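Local structure of flagellar regulatory protein C (Vibrio cholerae, 4QHS) at residues L82-F94 and K128-G142. The protein probably acts as an ATP-hydrolysing AAA+ activator that works as a heptameric ring on sigma-54 RNA polymerase to switch on flagellar gene transcription. Sequence-based numbering, arbitrary orientation.
Sequences LEATLFGYEKGAF and KLLRVLQEREVERLG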
ATOM      1  N   LEU A  82     -15.330  21.659  -3.413  1.00 38.83           N
ATOM      2  CA  LEU A  82     -15.403  22.556  -4.573  1.00 36.29           C
ATOM      3  C   LEU A  82     -16.426  22.089  -5.596  1.00 38.58           C
ATOM      4  O   LEU A  82     -17.269  22.860  -6.024  1.00 39.05           O
ATOM      5  CB  LEU A  82     -14.040  22.683  -5.253  1.00 33.92           C
ATOM      6  CG  LEU A  82     -14.016  23.420  -6.606  1.00 39.83           C
ATOM      7  CD1 LEU A  82     -14.592  24.842  -6.478  1.00 39.26           C
ATOM      8  CD2 LEU A  82     -12.582  23.481  -7.176  1.00 36.76           C
ATOM      9  N   GLU A  83     -16.332  20.820  -5.981  1.00 39.35           N
ATOM     10  CA  GLU A  83     -17.243  20.239  -6.957  1.00 36.56           C
ATOM     11  C   GLU A  83     -18.684  20.260  -6.444  1.00 39.51           C
ATOM     12  O   GLU A  83     -19.612  20.601  -7.189  1.00 38.59           O
ATOM     13  CB  GLU A  83     -16.812  18.814  -7.302  1.00 34.81           C
ATOM     14  CG  GLU A  83     -17.735  18.086  -8.235  1.00 40.86           C
ATOM     15  CD  GLU A  83     -17.094  16.821  -8.778  1.00 56.64           C
ATOM     16  OE1 GLU A  83     -15.891  16.857  -9.124  1.00 82.83           O
ATOM     17  OE2 GLU A  83     -17.781  15.790  -8.858  1.00 53.59           O
ATOM     18  N   ALA A  84     -18.879  19.934  -5.171  1.00 33.65           N
ATOM     19  CA  ALA A  84     -20.234  19.962  -4.615  1.00 34.72           C
ATOM     20  C   ALA A  84     -20.799  21.389  -4.586  1.00 46.80           C
ATOM     21  O   ALA A  84     -21.983  21.613  -4.863  1.00 33.38           O
ATOM     22  CB  ALA A  84     -20.256  19.365  -3.234  1.00 35.09           C
ATOM     23  N   THR A  85     -19.953  22.353  -4.251  1.00 42.13           N
ATOM     24  CA  THR A  85     -20.395  23.737  -4.179  1.00 40.23           C
ATOM     25  C   THR A  85     -20.754  24.260  -5.567  1.00 32.96           C
ATOM     26  O   THR A  85     -21.791  24.884  -5.755  1.00 33.46           O
ATOM     27  CB  THR A  85     -19.328  24.623  -3.569  1.00 48.89           C
ATOM     28  OG1 THR A  85     -18.129  24.468  -4.324  1.00 73.81           O
ATOM     29  CG2 THR A  85     -19.045  24.178  -2.170  1.00 41.57           C
ATOM     30  N   LEU A  86     -19.911  23.966  -6.546  1.00 31.73           N
ATOM     31  CA  LEU A  86     -20.150  24.412  -7.922  1.00 35.15           C
ATOM     32  C   LEU A  86     -21.433  23.850  -8.541  1.00 40.10           C
ATOM     33  O   LEU A  86     -22.244  24.599  -9.102  1.00 35.30           O
ATOM     34  CB  LEU A  86     -18.958  24.033  -8.811  1.00 31.10           C
ATOM     35  CG  LEU A  86     -17.959  25.164  -9.039  1.00 65.61           C
ATOM     36  CD1 LEU A  86     -16.772  24.679  -9.871  1.00 66.20           C
ATOM     37  CD2 LEU A  86     -18.632  26.384  -9.692  1.00 56.86           C
ATOM     38  N   PHE A  87     -21.608  22.532  -8.432  1.00 41.28           N
ATOM     39  CA  PHE A  87     -22.688  21.835  -9.123  1.00 32.77           C
ATOM     40  C   PHE A  87     -23.892  21.553  -8.244  1.00 35.90           C
ATOM     41  O   PHE A  87     -24.985  21.292  -8.747  1.00 35.82           O
ATOM     42  CB  PHE A  87     -22.157  20.525  -9.709  1.00 33.97           C
ATOM     43  CG  PHE A  87     -21.128  20.740 -10.763  1.00 44.60           C
ATOM     44  CD1 PHE A  87     -21.499  21.071 -12.051  1.00 58.04           C
ATOM     45  CD2 PHE A  87     -19.785  20.659 -10.462  1.00 50.68           C
ATOM     46  CE1 PHE A  87     -20.544  21.298 -13.029  1.00 63.45           C
ATOM     47  CE2 PHE A  87     -18.829  20.880 -11.439  1.00 45.66           C
ATOM     48  CZ  PHE A  87     -19.209  21.201 -12.719  1.00 51.09           C
ATOM     49  N   GLY A  88     -23.704  21.609  -6.932  1.00 39.63           N
ATOM     50  CA  GLY A  88     -24.778  21.282  -6.021  1.00 34.28           C
ATOM     51  C   GLY A  88     -24.912  19.773  -5.993  1.00 41.61           C
ATOM     52  O   GLY A  88     -24.216  19.072  -6.723  1.00 34.74           O
ATOM     53  N   TYR A  89     -25.825  19.271  -5.171  1.00 35.92           N
ATOM     54  CA  TYR A  89     -25.955  17.841  -4.982  1.00 44.69           C
ATOM     55  C   TYR A  89     -27.320  17.482  -4.428  1.00 45.24           C
ATOM     56  O   TYR A  89     -28.055  18.330  -3.914  1.00 38.49           O
ATOM     57  CB  TYR A  89     -24.860  17.320  -4.044  1.00 42.21           C
ATOM     58  CG  TYR A  89     -24.723  18.109  -2.754  1.00 40.32           C
ATOM     59  CD1 TYR A  89     -23.915  19.245  -2.696  1.00 45.23           C
ATOM     60  CD2 TYR A  89     -25.406  17.727  -1.600  1.00 43.32           C
ATOM     61  CE1 TYR A  89     -23.785  19.974  -1.522  1.00 45.52           C
ATOM     62  CE2 TYR A  89     -25.285  18.454  -0.422  1.00 44.33           C
ATOM     63  CZ  TYR A  89     -24.468  19.575  -0.389  1.00 48.48           C
ATOM     64  OH  TYR A  89     -24.328  20.296   0.775  1.00 54.15           O
ATOM     65  N   GLU A  90     -27.651  16.208  -4.551  1.00 39.21           N
ATOM     66  CA  GLU A  90     -28.858  15.677  -3.956  1.00 48.67           C
ATOM     67  C   GLU A  90     -28.479  14.937  -2.684  1.00 49.92           C
ATOM     68  O   GLU A  90     -27.316  14.567  -2.491  1.00 45.78           O
ATOM     69  CB  GLU A  90     -29.594  14.781  -4.951  1.00 41.96           C
ATOM     70  CG  GLU A  90     -30.056  15.554  -6.198  1.00 49.84           C
ATOM     71  CD  GLU A  90     -31.163  16.569  -5.901  1.00 60.38           C
ATOM     72  OE1 GLU A  90     -31.949  16.359  -4.951  1.00 72.08           O
ATOM     73  OE2 GLU A  90     -31.257  17.580  -6.624  1.00 62.14           O
ATOM     74  N   LYS A  91     -29.453  14.771  -1.799  1.00 54.30           N
ATOM     75  CA  LYS A  91     -29.220  14.098  -0.537  1.00 48.37           C
ATOM     76  C   LYS A  91     -28.619  12.737  -0.850  1.00 51.50           C
ATOM     77  O   LYS A  91     -29.088  12.048  -1.751  1.00 62.46           O
ATOM     78  CB  LYS A  91     -30.527  13.978   0.263  1.00 51.20           C
ATOM     79  CG  LYS A  91     -30.365  13.340   1.637  1.00 57.97           C
ATOM     80  CD  LYS A  91     -31.683  13.327   2.421  1.00 60.14           C
ATOM     81  CE  LYS A  91     -31.481  12.732   3.817  1.00 67.13           C
ATOM     82  NZ  LYS A  91     -32.743  12.590   4.597  1.00 74.74           N
ATOM     83  N   GLY A  92     -27.543  12.385  -0.155  1.00 51.16           N
ATOM     84  CA  GLY A  92     -26.891  11.101  -0.351  1.00 49.78           C
ATOM     85  C   GLY A  92     -25.874  11.033  -1.489  1.00 55.64           C
ATOM     86  O   GLY A  92     -25.315   9.971  -1.727  1.00 54.93           O
ATOM     87  N   ALA A  93     -25.597  12.124  -2.181  1.00 46.38           N
ATOM     88  CA  ALA A  93     -24.693  12.060  -3.316  1.00 48.60           C
ATOM     89  C   ALA A  93     -23.289  11.647  -2.942  1.00 51.58           C
ATOM     90  O   ALA A  93     -22.617  10.993  -3.682  1.00 53.60           O
ATOM     91  CB  ALA A  93     -24.668  13.348  -4.052  1.00 46.95           C
ATOM     92  N   PHE A  94     -22.859  12.052  -1.778  1.00 50.27           N
ATOM     93  CA  PHE A  94     -21.593  11.637  -1.282  1.00 50.92           C
ATOM     94  C   PHE A  94     -21.803  11.496   0.188  1.00 60.00           C
ATOM     95  O   PHE A  94     -22.846  11.818   0.684  1.00 60.18           O
ATOM     96  CB  PHE A  94     -20.533  12.675  -1.586  1.00 45.53           C
ATOM     97  CG  PHE A  94     -20.943  14.064  -1.284  1.00 49.46           C
ATOM     98  CD1 PHE A  94     -21.556  14.836  -2.229  1.00 46.30           C
ATOM     99  CD2 PHE A  94     -20.708  14.602  -0.073  1.00 47.61           C
ATOM    100  CE1 PHE A  94     -21.921  16.106  -1.953  1.00 42.23           C
ATOM    101  CE2 PHE A  94     -21.061  15.860   0.184  1.00 48.85           C
ATOM    102  CZ  PHE A  94     -21.672  16.616  -0.759  1.00 42.79           C
ATOM    103  N   LYS A 128     -16.164  18.384 -16.404  1.00 27.11           N
ATOM    104  CA  LYS A 128     -17.521  18.721 -16.038  1.00 33.12           C
ATOM    105  C   LYS A 128     -17.843  20.160 -16.404  1.00 36.51           C
ATOM    106  O   LYS A 128     -18.901  20.450 -16.893  1.00 35.22           O
ATOM    107  CB  LYS A 128     -17.780  18.497 -14.556  1.00 36.22           C
ATOM    108  CG  LYS A 128     -17.581  17.116 -14.035  1.00 38.40           C
ATOM    109  CD  LYS A 128     -18.843  16.623 -13.422  1.00 50.59           C
ATOM    110  CE  LYS A 128     -18.658  16.107 -12.030  1.00 67.78           C
ATOM    111  NZ  LYS A 128     -19.653  15.046 -11.728  1.00 63.93           N
ATOM    112  N   LEU A 129     -16.901  21.049 -16.164  1.00 27.10           N
ATOM    113  CA  LEU A 129     -17.078  22.462 -16.480  1.00 27.13           C
ATOM    114  C   LEU A 129     -17.246  22.680 -17.970  1.00 34.20           C
ATOM    115  O   LEU A 129     -18.078  23.485 -18.406  1.00 39.00           O
ATOM    116  CB  LEU A 129     -15.889  23.277 -15.975  1.00 25.78           C
ATOM    117  CG  LEU A 129     -15.880  24.784 -16.232  1.00 30.45           C
ATOM    118  CD1 LEU A 129     -17.195  25.462 -15.789  1.00 33.38           C
ATOM    119  CD2 LEU A 129     -14.682  25.417 -15.515  1.00 27.14           C
ATOM    120  N   LEU A 130     -16.485  21.943 -18.746  1.00 31.06           N
ATOM    121  CA  LEU A 130     -16.542  22.023 -20.171  1.00 28.98           C
ATOM    122  C   LEU A 130     -17.917  21.709 -20.676  1.00 36.49           C
ATOM    123  O   LEU A 130     -18.423  22.363 -21.522  1.00 33.04           O
ATOM    124  CB  LEU A 130     -15.550  21.074 -20.796  1.00 33.26           C
ATOM    125  CG  LEU A 130     -15.545  21.128 -22.302  1.00 38.14           C
ATOM    126  CD1 LEU A 130     -14.920  22.384 -22.730  1.00 40.38           C
ATOM    127  CD2 LEU A 130     -14.791  20.008 -22.848  1.00 35.17           C
ATOM    128  N   ARG A 131     -18.510  20.688 -20.130  1.00 28.62           N
ATOM    129  CA  ARG A 131     -19.821  20.298 -20.522  1.00 31.54           C
ATOM    130  C   ARG A 131     -20.869  21.326 -20.142  1.00 37.66           C
ATOM    131  O   ARG A 131     -21.764  21.598 -20.887  1.00 37.92           O
ATOM    132  CB  ARG A 131     -20.149  18.932 -19.977  1.00 31.91           C
ATOM    133  CG  ARG A 131     -21.371  18.362 -20.540  1.00 51.69           C
ATOM    134  CD  ARG A 131     -21.917  17.325 -19.645  1.00 71.00           C
ATOM    135  NE  ARG A 131     -21.672  15.978 -20.140  1.00 89.07           N
ATOM    136  CZ  ARG A 131     -21.431  14.936 -19.356  1.00 95.39           C
ATOM    137  NH1 ARG A 131     -21.389  15.102 -18.045  1.00 97.59           N
ATOM    138  NH2 ARG A 131     -21.237  13.737 -19.872  1.00 94.50           N
ATOM    139  N   VAL A 132     -20.722  21.919 -18.987  1.00 32.53           N
ATOM    140  CA  VAL A 132     -21.603  23.004 -18.582  1.00 35.44           C
ATOM    141  C   VAL A 132     -21.499  24.140 -19.579  1.00 41.36           C
ATOM    142  O   VAL A 132     -22.523  24.660 -20.032  1.00 38.80           O
ATOM    143  CB  VAL A 132     -21.280  23.541 -17.168  1.00 35.02           C
ATOM    144  CG1 VAL A 132     -22.022  24.850 -16.918  1.00 33.11           C
ATOM    145  CG2 VAL A 132     -21.659  22.513 -16.105  1.00 37.68           C
ATOM    146  N   LEU A 133     -20.262  24.504 -19.927  1.00 35.37           N
ATOM    147  CA  LEU A 133     -20.026  25.561 -20.897  1.00 35.24           C
ATOM    148  C   LEU A 133     -20.642  25.251 -22.254  1.00 46.70           C
ATOM    149  O   LEU A 133     -21.168  26.146 -22.912  1.00 43.21           O
ATOM    150  CB  LEU A 133     -18.533  25.809 -21.069  1.00 32.07           C
ATOM    151  CG  LEU A 133     -17.927  26.671 -19.959  1.00 37.86           C
ATOM    152  CD1 LEU A 133     -16.415  26.909 -20.170  1.00 29.14           C
ATOM    153  CD2 LEU A 133     -18.680  27.986 -19.878  1.00 34.41           C
ATOM    154  N   GLN A 134     -20.574  23.986 -22.671  1.00 44.82           N
ATOM    155  CA  GLN A 134     -20.985  23.612 -24.021  1.00 42.93           C
ATOM    156  C   GLN A 134     -22.493  23.449 -24.137  1.00 46.39           C
ATOM    157  O   GLN A 134     -23.082  23.850 -25.130  1.00 45.21           O
ATOM    158  CB  GLN A 134     -20.315  22.302 -24.460  1.00 49.69           C
ATOM    159  CG  GLN A 134     -18.810  22.346 -24.620  1.00 51.02           C
ATOM    160  CD  GLN A 134     -18.223  20.958 -24.859  1.00 59.57           C
ATOM    161  OE1 GLN A 134     -18.878  19.935 -24.612  1.00 49.19           O
ATOM    162  NE2 GLN A 134     -16.987  20.916 -25.352  1.00 58.00           N
ATOM    163  N   GLU A 135     -23.105  22.828 -23.130  1.00 48.95           N
ATOM    164  CA  GLU A 135     -24.520  22.508 -23.194  1.00 53.13           C
ATOM    165  C   GLU A 135     -25.340  23.617 -22.583  1.00 51.27           C
ATOM    166  O   GLU A 135     -26.555  23.668 -22.786  1.00 54.23           O
ATOM    167  CB  GLU A 135     -24.828  21.188 -22.473  1.00 57.72           C
ATOM    168  CG  GLU A 135     -23.972  20.001 -22.900  1.00 58.77           C
ATOM    169  CD  GLU A 135     -24.091  19.692 -24.378  1.00 78.14           C
ATOM    170  OE1 GLU A 135     -25.178  19.914 -24.961  1.00 93.11           O
ATOM    171  OE2 GLU A 135     -23.092  19.231 -24.966  1.00 78.37           O
ATOM    172  N   ARG A 136     -24.691  24.474 -21.837  1.00 37.15           N
ATOM    173  CA  ARG A 136     -25.397  25.462 -21.093  1.00 41.36           C
ATOM    174  C   ARG A 136     -26.463  24.786 -20.256  1.00 41.93           C
ATOM    175  O   ARG A 136     -27.595  25.159 -20.282  1.00 44.41           O
ATOM    176  CB  ARG A 136     -26.001  26.464 -22.038  1.00 52.13           C
ATOM    177  CG  ARG A 136     -25.095  27.596 -22.364  1.00 71.20           C
ATOM    178  CD  ARG A 136     -24.268  27.976 -21.154  1.00 84.16           C
ATOM    179  NE  ARG A 136     -23.125  28.828 -21.469  1.00 84.39           N
ATOM    180  CZ  ARG A 136     -22.356  29.397 -20.554  1.00 78.61           C
ATOM    181  NH1 ARG A 136     -22.609  29.201 -19.272  1.00 66.27           N
ATOM    182  NH2 ARG A 136     -21.341  30.163 -20.921  1.00 76.92           N
ATOM    183  N   GLU A 137     -26.051  23.778 -19.515  1.00 44.67           N
ATOM    184  CA  GLU A 137     -26.879  22.996 -18.612  1.00 45.97           C
ATOM    185  C   GLU A 137     -25.992  22.471 -17.495  1.00 46.70           C
ATOM    186  O   GLU A 137     -24.796  22.234 -17.698  1.00 47.09           O
ATOM    187  CB  GLU A 137     -27.552  21.825 -19.331  1.00 54.45           C
ATOM    188  CG  GLU A 137     -28.702  22.218 -20.231  1.00 74.10           C
ATOM    189  CD  GLU A 137     -29.321  21.029 -20.937  1.00 88.36           C
ATOM    190  OE1 GLU A 137     -28.795  19.904 -20.779  1.00 89.87           O
ATOM    191  OE2 GLU A 137     -30.331  21.226 -21.651  1.00 93.59           O
ATOM    192  N   VAL A 138     -26.580  22.261 -16.337  1.00 37.17           N
ATOM    193  CA  VAL A 138     -25.868  21.695 -15.228  1.00 35.89           C
ATOM    194  C   VAL A 138     -26.666  20.619 -14.542  1.00 40.69           C
ATOM    195  O   VAL A 138     -27.851  20.556 -14.664  1.00 43.57           O
ATOM    196  CB  VAL A 138     -25.434  22.765 -14.239  1.00 40.04           C
ATOM    197  CG1 VAL A 138     -26.607  23.467 -13.682  1.00 31.62           C
ATOM    198  CG2 VAL A 138     -24.644  22.158 -13.159  1.00 35.24           C
ATOM    199  N   GLU A 139     -25.978  19.752 -13.842  1.00 42.15           N
ATOM    200  CA  GLU A 139     -26.585  18.664 -13.138  1.00 40.48           C
ATOM    201  C   GLU A 139     -26.014  18.641 -11.773  1.00 38.83           C
ATOM    202  O   GLU A 139     -24.856  18.837 -11.613  1.00 42.44           O
ATOM    203  CB  GLU A 139     -26.209  17.369 -13.782  1.00 47.48           C
ATOM    204  CG  GLU A 139     -27.279  16.754 -14.539  1.00 74.83           C
ATOM    205  CD  GLU A 139     -26.804  16.273 -15.864  1.00102.08           C
ATOM    206  OE1 GLU A 139     -26.037  17.005 -16.517  1.00108.96           O
ATOM    207  OE2 GLU A 139     -27.198  15.160 -16.256  1.00112.67           O
ATOM    208  N   ARG A 140     -26.831  18.372 -10.788  1.00 36.22           N
ATOM    209  CA  ARG A 140     -26.352  18.299  -9.435  1.00 42.53           C
ATOM    210  C   ARG A 140     -25.704  16.959  -9.214  1.00 47.03           C
ATOM    211  O   ARG A 140     -26.040  16.018  -9.883  1.00 36.98           O
ATOM    212  CB  ARG A 140     -27.503  18.479  -8.466  1.00 40.69           C
ATOM    213  CG  ARG A 140     -27.919  19.896  -8.220  1.00 39.82           C
ATOM    214  CD  ARG A 140     -29.160  19.916  -7.428  1.00 40.83           C
ATOM    215  NE  ARG A 140     -29.690  21.240  -7.230  1.00 41.96           N
ATOM    216  CZ  ARG A 140     -30.722  21.506  -6.457  1.00 41.55           C
ATOM    217  NH1 ARG A 140     -31.323  20.542  -5.830  1.00 38.66           N
ATOM    218  NH2 ARG A 140     -31.152  22.724  -6.321  1.00 40.40           N
ATOM    219  N   LEU A 141     -24.788  16.885  -8.260  1.00 42.32           N
ATOM    220  CA  LEU A 141     -24.181  15.608  -7.909  1.00 39.08           C
ATOM    221  C   LEU A 141     -25.265  14.641  -7.444  1.00 43.24           C
ATOM    222  O   LEU A 141     -26.139  15.009  -6.650  1.00 37.70           O
ATOM    223  CB  LEU A 141     -23.118  15.771  -6.814  1.00 39.14           C
ATOM    224  CG  LEU A 141     -21.811  16.515  -7.118  1.00 40.57           C
ATOM    225  CD1 LEU A 141     -20.881  16.445  -5.907  1.00 45.56           C
ATOM    226  CD2 LEU A 141     -21.113  15.960  -8.331  1.00 42.58           C
ATOM    227  N   GLY A 142     -25.211  13.416  -7.957  1.00 40.92           N
ATOM    228  CA  GLY A 142     -26.146  12.378  -7.568  1.00 41.77           C
ATOM    229  C   GLY A 142     -27.528  12.595  -8.145  1.00 43.41           C
ATOM    230  O   GLY A 142     -28.523  12.200  -7.544  1.00 55.41           O
TER
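Tyr89 and Leu141 form a single beta bridge between the bases of two loops. These are the L1 loop, carrying the GAFTGA motif of sigma-54 activators (here starting at Gly92-Ala93-Phe94), and probably the L2 loop that follows strand 137-139. Both backbone polar atoms of Leu141 are satisfied: its N donates to Gly88 O (2.7 Å, N-H...O 170°) and its O accepts from Glu90 N (2.9 Å). The partners flank Tyr89, the pattern of a parallel bridge. Tyr89 in turn bonds through its backbone to Cys101, and Val138 to Ile147, which ties the bridge to the two hairpins.

Charged groups lie beside this backbone link. Arg140 NH1 donates to Glu90 OE2 at 3.1 Å, meeting it from above the carboxylate plane, 39° out of it, although the two flat groups are only 23° apart. Arg140 NE has a second carboxylate, Glu106, so the guanidinium is gripped on two fronts. The extended Glu83 chain carries OE2 to Lys128, 3.5 Å from NZ, a loose salt bridge. The stronger partner of Lys128 is Asp79 of a neighbouring subunit, so the lysine couples this contact to the ring interface.

The Phe87 ring supplies the apolar part. It presents its edge to Val132 CG2, 3.5 Å from CE1, and to Val138 CG2, 3.5 Å from CD1, joining the end of helix 82-87 to helix 123-135 and the strand after it. The Leu141 side chain splits its methyls: CD1 lies 4.0 Å from Ala84 CB, whereas CD2 rests against a carboxylate oxygen, 3.4 Å from Glu83 OE2.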